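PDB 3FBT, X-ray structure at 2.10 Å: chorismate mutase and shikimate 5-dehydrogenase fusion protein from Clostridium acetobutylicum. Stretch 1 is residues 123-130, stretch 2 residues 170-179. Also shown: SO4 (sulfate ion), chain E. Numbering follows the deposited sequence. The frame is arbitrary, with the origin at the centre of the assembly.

Stretch 1 123-130: NICVVLGS
Stretch 2 (170-179) SYDELSNLKG

Stretch 1 is a β-strand that ends at Leu-128 and runs into a loop at Gly-129. Stretch 2 opens with a short helix from Tyr-171, turns through a type I β turn from Leu-174 to Leu-177, and leaves extended through Lys-178 to Gly-179. The two run antiparallel in register: the CA atoms of Ile-124 and Gly-179 lie 5.0 Å apart, those of Leu-128 and Tyr-171 8.9 Å, so the gap widens toward the helix and larger side chains fill it. No hydrogen bond crosses; the 312 Å² buried is a matter of packing.

Where the backbones are closest, Ile-124 (chi1 m, chi2 t) lays CG2 3.7 Å from Gly-179 CA. Glycine suits this hollow, since an ideal CB would sit 2.9 Å from Ile-124 CG2, a clash. Val-126 (chi1 t) also points toward stretch 2, whereas the intervening Cys-125 points away, as strand alternation requires. The two methyls of Val-126 reach different leucines: CG1 lies 3.8 Å from Leu-174 CD1, and CG2 4.2 Å from Leu-177 CD2. The same Leu-177 CD2 is 4.3 Å from Ile-124 CG2, forming a bump between the two β-branched residues. Leu-174 (t, p) spans the next interval, its CD2 4.1 Å from Leu-128 CD2.

At the wide end, Tyr-171 (chi1 -83°, chi2 -92°) sets out sideways but its ring brings OH to 3.8 Å from Leu-128 CB and 3.6 Å from Gly-129 N. Gly-129 has phi/psi 84/158, a positive phi that favours glycine. Beyond it, a sulfate accepts from Ser-130 N (3.2 Å to O3) and Ser-130 OG (2.7 Å to O4).

The helix is braced by Ser-170, whose OG caps Glu-173 N at 3.2 Å, while Ser-170 N donates to Glu-173 OE1 at 2.6 Å. Leu-177 N to Leu-174 O, 2.7 Å, closes the turn that presents both leucines to the strand.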

ATOM      1  N   ASN A 123     -18.740 -35.484  20.118  1.00 53.46           N
ATOM      2  CA  ASN A 123     -19.962 -35.375  19.358  1.00 52.03           C
ATOM      3  C   ASN A 123     -19.784 -35.944  17.930  1.00 50.53           C
ATOM      4  O   ASN A 123     -18.665 -36.156  17.462  1.00 50.77           O
ATOM      5  CB  ASN A 123     -20.400 -33.923  19.284  1.00 52.44           C
ATOM      6  CG  ASN A 123     -20.766 -33.340  20.632  1.00 53.97           C
ATOM      7  OD1 ASN A 123     -21.894 -32.891  20.813  1.00 55.97           O
ATOM      8  ND2 ASN A 123     -19.816 -33.309  21.570  1.00 54.32           N
ATOM      9  N   ILE A 124     -20.914 -36.191  17.279  1.00 49.26           N
ATOM     10  CA  ILE A 124     -21.009 -36.659  15.884  1.00 47.11           C
ATOM     11  C   ILE A 124     -21.068 -35.421  14.987  1.00 45.94           C
ATOM     12  O   ILE A 124     -22.042 -34.605  15.052  1.00 45.21           O
ATOM     13  CB  ILE A 124     -22.238 -37.547  15.618  1.00 46.61           C
ATOM     14  CG1 ILE A 124     -22.123 -38.870  16.404  1.00 49.22           C
ATOM     15  CG2 ILE A 124     -22.401 -37.781  14.037  1.00 47.74           C
ATOM     16  CD1 ILE A 124     -23.468 -39.694  16.510  1.00 52.19           C
ATOM     17  N   CYS A 125     -20.011 -35.240  14.203  1.00 43.58           N
ATOM     18  CA  CYS A 125     -19.922 -33.988  13.449  1.00 44.91           C
ATOM     19  C   CYS A 125     -20.015 -34.190  11.945  1.00 44.06           C
ATOM     20  O   CYS A 125     -19.263 -35.011  11.386  1.00 44.74           O
ATOM     21  CB  CYS A 125     -18.603 -33.329  13.753  1.00 45.21           C
ATOM     22  SG  CYS A 125     -18.452 -32.896  15.524  1.00 50.46           S
ATOM     23  N   VAL A 126     -20.911 -33.420  11.336  1.00 41.60           N
ATOM     24  CA  VAL A 126     -21.161 -33.518   9.926  1.00 42.80           C
ATOM     25  C   VAL A 126     -20.796 -32.266   9.142  1.00 40.42           C
ATOM     26  O   VAL A 126     -21.352 -31.205   9.346  1.00 42.10           O
ATOM     27  CB  VAL A 126     -22.664 -33.930   9.658  1.00 41.14           C
ATOM     28  CG1 VAL A 126     -22.961 -33.845   8.181  1.00 42.46           C
ATOM     29  CG2 VAL A 126     -22.848 -35.375  10.160  1.00 43.60           C
ATOM     30  N   VAL A 127     -19.885 -32.400   8.213  1.00 40.85           N
ATOM     31  CA  VAL A 127     -19.497 -31.249   7.380  1.00 40.01           C
ATOM     32  C   VAL A 127     -20.072 -31.291   5.974  1.00 39.48           C
ATOM     33  O   VAL A 127     -19.900 -32.294   5.232  1.00 39.17           O
ATOM     34  CB  VAL A 127     -17.942 -31.150   7.270  1.00 41.64           C
ATOM     35  CG1 VAL A 127     -17.517 -29.881   6.487  1.00 41.22           C
ATOM     36  CG2 VAL A 127     -17.292 -31.211   8.598  1.00 37.60           C
ATOM     37  N   LEU A 128     -20.708 -30.191   5.568  1.00 39.96           N
ATOM     38  CA  LEU A 128     -21.255 -30.100   4.230  1.00 39.98           C
ATOM     39  C   LEU A 128     -20.328 -29.386   3.260  1.00 40.22           C
ATOM     40  O   LEU A 128     -19.962 -28.219   3.490  1.00 40.16           O
ATOM     41  CB  LEU A 128     -22.596 -29.381   4.217  1.00 39.69           C
ATOM     42  CG  LEU A 128     -23.548 -29.833   5.332  1.00 42.56           C
ATOM     43  CD1 LEU A 128     -24.792 -28.944   5.222  1.00 39.97           C
ATOM     44  CD2 LEU A 128     -23.842 -31.270   5.233  1.00 38.04           C
ATOM     45  N   GLY A 129     -19.980 -30.076   2.173  1.00 40.67           N
ATOM     46  CA  GLY A 129     -18.977 -29.624   1.199  1.00 40.78           C
ATOM     47  C   GLY A 129     -17.511 -29.910   1.522  1.00 43.41           C
ATOM     48  O   GLY A 129     -17.105 -30.075   2.670  1.00 41.48           O
ATOM     49  N   SER A 130     -16.690 -29.929   0.480  1.00 44.70           N
ATOM     50  CA  SER A 130     -15.265 -30.213   0.615  1.00 46.53           C
ATOM     51  C   SER A 130     -14.317 -29.097   0.256  1.00 47.49           C
ATOM     52  O   SER A 130     -13.114 -29.300   0.334  1.00 50.26           O
ATOM     53  CB  SER A 130     -14.920 -31.375  -0.295  1.00 46.02           C
ATOM     54  OG  SER A 130     -15.239 -30.992  -1.614  1.00 45.48           O
ATOM     55  N   SER A 170     -22.524 -39.376   0.382  1.00 41.99           N
ATOM     56  CA  SER A 170     -23.368 -38.554  -0.489  1.00 42.80           C
ATOM     57  C   SER A 170     -24.502 -37.883   0.231  1.00 43.24           C
ATOM     58  O   SER A 170     -24.855 -38.234   1.387  1.00 42.07           O
ATOM     59  CB  SER A 170     -23.978 -39.427  -1.606  1.00 45.68           C
ATOM     60  OG  SER A 170     -24.794 -40.456  -1.059  1.00 47.06           O
ATOM     61  N   TYR A 171     -25.115 -36.911  -0.438  1.00 43.35           N
ATOM     62  CA  TYR A 171     -26.197 -36.241   0.196  1.00 45.23           C
ATOM     63  C   TYR A 171     -27.331 -37.248   0.458  1.00 47.77           C
ATOM     64  O   TYR A 171     -28.058 -37.172   1.496  1.00 47.58           O
ATOM     65  CB  TYR A 171     -26.642 -35.010  -0.585  1.00 45.03           C
ATOM     66  CG  TYR A 171     -25.758 -33.797  -0.267  1.00 45.56           C
ATOM     67  CD1 TYR A 171     -26.095 -32.920   0.729  1.00 41.23           C
ATOM     68  CD2 TYR A 171     -24.541 -33.588  -0.932  1.00 42.75           C
ATOM     69  CE1 TYR A 171     -25.288 -31.859   1.051  1.00 43.04           C
ATOM     70  CE2 TYR A 171     -23.732 -32.511  -0.616  1.00 41.67           C
ATOM     71  CZ  TYR A 171     -24.111 -31.637   0.358  1.00 42.32           C
ATOM     72  OH  TYR A 171     -23.275 -30.586   0.706  1.00 41.82           O
ATOM     73  N   ASP A 172     -27.455 -38.211  -0.444  1.00 48.26           N
ATOM     74  CA  ASP A 172     -28.429 -39.268  -0.234  1.00 51.09           C
ATOM     75  C   ASP A 172     -28.193 -40.042   1.029  1.00 50.66           C
ATOM     76  O   ASP A 172     -29.112 -40.292   1.751  1.00 52.29           O
ATOM     77  CB  ASP A 172     -28.403 -40.268  -1.376  1.00 51.02           C
ATOM     78  CG  ASP A 172     -28.809 -39.668  -2.638  1.00 55.95           C
ATOM     79  OD1 ASP A 172     -29.808 -38.897  -2.666  1.00 62.39           O
ATOM     80  OD2 ASP A 172     -28.082 -39.941  -3.626  1.00 66.45           O
ATOM     81  N   GLU A 173     -26.965 -40.474   1.259  1.00 51.18           N
ATOM     82  CA  GLU A 173     -26.637 -41.213   2.468  1.00 51.43           C
ATOM     83  C   GLU A 173     -26.858 -40.382   3.741  1.00 50.99           C
ATOM     84  O   GLU A 173     -27.055 -40.936   4.838  1.00 51.11           O
ATOM     85  CB  GLU A 173     -25.181 -41.655   2.397  1.00 51.34           C
ATOM     86  CG  GLU A 173     -24.816 -42.522   1.174  1.00 55.37           C
ATOM     87  CD  GLU A 173     -23.324 -42.817   1.157  1.00 61.78           C
ATOM     88  OE1 GLU A 173     -22.545 -41.959   0.679  1.00 62.32           O
ATOM     89  OE2 GLU A 173     -22.910 -43.874   1.697  1.00 64.56           O
ATOM     90  N   LEU A 174     -26.824 -39.066   3.601  1.00 49.52           N
ATOM     91  CA  LEU A 174     -26.827 -38.213   4.782  1.00 49.02           C
ATOM     92  C   LEU A 174     -28.235 -38.267   5.309  1.00 50.43           C
ATOM     93  O   LEU A 174     -28.461 -38.189   6.511  1.00 50.50           O
ATOM     94  CB  LEU A 174     -26.525 -36.755   4.409  1.00 47.48           C
ATOM     95  CG  LEU A 174     -26.775 -35.701   5.507  1.00 45.18           C
ATOM     96  CD1 LEU A 174     -25.818 -35.926   6.701  1.00 43.03           C
ATOM     97  CD2 LEU A 174     -26.574 -34.330   4.978  1.00 46.63           C
ATOM     98  N   SER A 175     -29.197 -38.357   4.391  1.00 51.59           N
ATOM     99  CA  SER A 175     -30.591 -38.349   4.801  1.00 52.43           C
ATOM    100  C   SER A 175     -30.984 -39.533   5.714  1.00 52.39           C
ATOM    101  O   SER A 175     -32.012 -39.472   6.386  1.00 52.01           O
ATOM    102  CB  SER A 175     -31.528 -38.162   3.600  1.00 53.18           C
ATOM    103  OG  SER A 175     -31.751 -39.389   2.966  1.00 53.38           O
ATOM    104  N   ASN A 176     -30.147 -40.571   5.766  1.00 52.37           N
ATOM    105  CA  ASN A 176     -30.277 -41.639   6.751  1.00 53.68           C
ATOM    106  C   ASN A 176     -29.417 -41.457   8.024  1.00 53.51           C
ATOM    107  O   ASN A 176     -29.364 -42.354   8.858  1.00 53.33           O
ATOM    108  CB  ASN A 176     -29.866 -42.989   6.139  1.00 54.53           C
ATOM    109  CG  ASN A 176     -30.615 -43.314   4.865  1.00 56.97           C
ATOM    110  OD1 ASN A 176     -31.827 -43.183   4.807  1.00 61.61           O
ATOM    111  ND2 ASN A 176     -29.886 -43.721   3.827  1.00 59.26           N
ATOM    112  N   LEU A 177     -28.723 -40.326   8.179  1.00 53.01           N
ATOM    113  CA  LEU A 177     -27.817 -40.207   9.321  1.00 52.44           C
ATOM    114  C   LEU A 177     -28.350 -39.276  10.436  1.00 52.14           C
ATOM    115  O   LEU A 177     -28.941 -38.241  10.164  1.00 50.54           O
ATOM    116  CB  LEU A 177     -26.428 -39.796   8.889  1.00 52.59           C
ATOM    117  CG  LEU A 177     -25.483 -40.308   9.985  1.00 56.80           C
ATOM    118  CD1 LEU A 177     -24.668 -41.513   9.488  1.00 55.10           C
ATOM    119  CD2 LEU A 177     -24.592 -39.192  10.557  1.00 56.36           C
ATOM    120  N   LYS A 178     -28.143 -39.641  11.707  1.00 51.84           N
ATOM    121  CA  LYS A 178     -28.469 -38.671  12.758  1.00 51.80           C
ATOM    122  C   LYS A 178     -27.172 -38.256  13.485  1.00 50.91           C
ATOM    123  O   LYS A 178     -26.214 -39.039  13.575  1.00 50.26           O
ATOM    124  CB  LYS A 178     -29.556 -39.226  13.685  1.00 51.31           C
ATOM    125  CG  LYS A 178     -29.992 -38.294  14.771  1.00 55.99           C
ATOM    126  CD  LYS A 178     -31.068 -38.973  15.617  1.00 58.03           C
ATOM    127  CE  LYS A 178     -32.413 -38.769  14.973  1.00 59.58           C
ATOM    128  NZ  LYS A 178     -33.017 -37.577  15.631  1.00 61.12           N
ATOM    129  N   GLY A 179     -27.105 -37.006  13.954  1.00 49.83           N
ATOM    130  CA  GLY A 179     -25.899 -36.573  14.642  1.00 47.87           C
ATOM    131  C   GLY A 179     -26.073 -35.344  15.509  1.00 47.06           C
ATOM    132  O   GLY A 179     -27.157 -34.852  15.688  1.00 47.21           O
TER
HETATM  133  S   SO4 E   2     -18.690 -30.740  -2.919  1.00 50.44           S
HETATM  134  O1  SO4 E   2     -20.098 -31.210  -2.789  1.00 46.81           O
HETATM  135  O2  SO4 E   2     -18.676 -30.408  -4.346  1.00 54.27           O
HETATM  136  O3  SO4 E   2     -18.430 -29.496  -2.170  1.00 51.84           O
HETATM  137  O4  SO4 E   2     -17.659 -31.681  -2.510  1.00 41.87           O